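Local coordinates for protein ribonuclease VapC5 (Mycobacterium tuberculosis, PDB 3DBO) that is the probable toxin of a type II toxin-antitoxin system, a magnesium-dependent PIN-domain ribonuclease whose limited RNA-cleaving activity is seen in complex with the antitoxin VapB5, at residues Val60-Ala65 with Asp69-Arg74. Sequence-based numbering, arbitrary orientation.
Sequences VGVLAA and DIRAQR. With NA (sodium ion), chain F.
R74 reaches across to G61, its NH1 giving the carbonyl O of G61 a nearly straight hydrogen bond of 3.0 Å (171° at the hydrogen). The oxygen lies in the guanidinium plane, at its edge. The chain of R74 runs extended from CG to NE; glycine puts no side chain in the path of its CD, which passes tightly, 3.1 Å from G61 O. NE and NH1 also form salt bridges to acid in another protein chain, so this arginine joins the hairpin to its partner. The two segments belong to an antiparallel helical hairpin of the PIN domain, helices 52-64 and 68-79. Near its turn, the small methyl of A65 packs 3.7 Å from CB of R71 and, in one of two modelled conformers, against CG2 of I70. V62, branched at CB, has CG2 anti to its own carbonyl carbon (chi1 172°), bringing that methyl to 3.5 Å from R74 O. Beside the turn, a site modelled as sodium lies 2.8 Å from V62 O and 2.7 Å from A65 O. R71, bent at chi3, places this ion in its guanidinium plane, NE only 2.8 Å away; an N-H so near a cation makes the assignment doubtful, and water is perhaps the easier reading. NH2 donates a longer 3.3 Å bond to A65 O, from above the carbonyl plane.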
loop_
_atom_site.group_PDB
_atom_site.type_symbol
_atom_site.label_atom_id
_atom_site.label_comp_id
_atom_site.label_asym_id
_atom_site.label_seq_id
_atom_site.Cartn_x
_atom_site.Cartn_y
_atom_site.Cartn_z
ATOM N N VAL B 60 -11.282 -6.838 -1.161
ATOM C CA VAL B 60 -12.194 -6.568 -2.262
ATOM C C VAL B 60 -11.740 -7.311 -3.528
ATOM O O VAL B 60 -12.576 -7.836 -4.288
ATOM C CB VAL B 60 -12.162 -5.066 -2.664
ATOM C CG1 VAL B 60 -12.837 -4.858 -4.033
ATOM C CG2 VAL B 60 -12.816 -4.220 -1.621
ATOM N N GLY B 61 -10.417 -7.407 -3.721
ATOM C CA GLY B 61 -9.858 -8.226 -4.820
ATOM C C GLY B 61 -10.385 -9.663 -4.824
ATOM O O GLY B 61 -10.777 -10.194 -5.881
ATOM N N VAL B 62 -10.377 -10.296 -3.651
ATOM C CA VAL B 62 -10.879 -11.683 -3.510
ATOM C C VAL B 62 -12.348 -11.733 -3.892
ATOM O O VAL B 62 -12.772 -12.597 -4.663
ATOM C CB VAL B 62 -10.659 -12.244 -2.069
ATOM C CG1 VAL B 62 -11.347 -13.595 -1.880
ATOM C CG2 VAL B 62 -9.159 -12.356 -1.730
ATOM N N LEU B 63 -13.124 -10.775 -3.379
ATOM C CA LEU B 63 -14.570 -10.781 -3.607
ATOM C C LEU B 63 -14.978 -10.428 -5.041
ATOM O O LEU B 63 -16.044 -10.834 -5.508
ATOM C CB LEU B 63 -15.237 -9.852 -2.593
ATOM C CG LEU B 63 -15.034 -10.223 -1.112
ATOM C CD1 LEU B 63 -15.757 -9.195 -0.269
ATOM C CD2 LEU B 63 -15.543 -11.656 -0.822
ATOM N N ALA B 64 -14.126 -9.679 -5.734
ATOM C CA ALA B 64 -14.398 -9.256 -7.121
ATOM C C ALA B 64 -13.935 -10.258 -8.178
ATOM O O ALA B 64 -14.339 -10.153 -9.348
ATOM C CB ALA B 64 -13.757 -7.911 -7.393
ATOM N N ALA B 65 -13.080 -11.194 -7.784
ATOM C CA ALA B 65 -12.443 -12.106 -8.750
ATOM C C ALA B 65 -13.500 -12.827 -9.573
ATOM O O ALA B 65 -14.486 -13.332 -9.022
ATOM C CB ALA B 65 -11.510 -13.103 -8.029
ATOM N N ASP B 69 -9.568 -19.478 -10.573
ATOM C CA ASP B 69 -8.099 -19.352 -10.579
ATOM C C ASP B 69 -7.637 -17.993 -10.057
ATOM O O ASP B 69 -6.698 -17.920 -9.272
ATOM C CB ASP B 69 -7.482 -19.596 -11.955
ATOM C CG ASP B 69 -5.958 -19.574 -11.910
ATOM O OD1 ASP B 69 -5.355 -20.456 -11.229
ATOM O OD2 ASP B 69 -5.358 -18.663 -12.526
ATOM N N ILE B 70 -8.303 -16.938 -10.508
ATOM C CA ILE B 70 -7.963 -15.578 -10.087
ATOM C C ILE B 70 -8.297 -15.440 -8.599
ATOM O O ILE B 70 -7.511 -14.887 -7.835
ATOM C CB ILE B 70 -8.713 -14.514 -10.931
ATOM C CG1 ILE B 70 -8.156 -14.483 -12.363
ATOM C CG2 ILE B 70 -8.591 -13.128 -10.305
ATOM C CD1 ILE B 70 -6.662 -14.228 -12.434
ATOM N N ARG B 71 -9.462 -15.962 -8.217
ATOM C CA ARG B 71 -9.906 -15.932 -6.817
ATOM C C ARG B 71 -8.894 -16.641 -5.909
ATOM O O ARG B 71 -8.534 -16.123 -4.862
ATOM C CB ARG B 71 -11.273 -16.583 -6.688
ATOM C CG ARG B 71 -11.970 -16.323 -5.360
ATOM C CD ARG B 71 -13.337 -16.994 -5.384
ATOM N NE ARG B 71 -14.121 -16.433 -6.490
ATOM C CZ ARG B 71 -14.616 -17.120 -7.515
ATOM N NH1 ARG B 71 -14.485 -18.442 -7.577
ATOM N NH2 ARG B 71 -15.273 -16.475 -8.471
ATOM N N ALA B 72 -8.429 -17.825 -6.317
ATOM C CA ALA B 72 -7.423 -18.533 -5.523
ATOM C C ALA B 72 -6.127 -17.741 -5.394
ATOM O O ALA B 72 -5.520 -17.718 -4.319
ATOM C CB ALA B 72 -7.145 -19.895 -6.119
ATOM N N GLN B 73 -5.677 -17.133 -6.491
ATOM C CA GLN B 73 -4.450 -16.321 -6.451
ATOM C C GLN B 73 -4.610 -15.136 -5.482
ATOM O O GLN B 73 -3.723 -14.846 -4.675
ATOM C CB GLN B 73 -4.053 -15.837 -7.847
ATOM C CG GLN B 73 -2.640 -15.264 -7.911
ATOM C CD GLN B 73 -1.623 -16.136 -7.190
ATOM O OE1 GLN B 73 -1.369 -17.275 -7.599
ATOM N NE2 GLN B 73 -1.057 -15.619 -6.099
ATOM N N ARG B 74 -5.729 -14.442 -5.609
ATOM C CA ARG B 74 -5.970 -13.228 -4.820
ATOM C C ARG B 74 -6.164 -13.594 -3.361
ATOM O O ARG B 74 -5.770 -12.848 -2.462
ATOM C CB ARG B 74 -7.165 -12.467 -5.369
ATOM C CG ARG B 74 -6.853 -11.743 -6.700
ATOM C CD ARG B 74 -8.012 -10.930 -7.167
ATOM N NE ARG B 74 -7.801 -10.393 -8.510
ATOM C CZ ARG B 74 -8.692 -9.682 -9.186
ATOM N NH1 ARG B 74 -9.874 -9.415 -8.650
ATOM N NH2 ARG B 74 -8.400 -9.244 -10.409
HETATM NA NA NA F . -14.724 -13.696 -6.323
#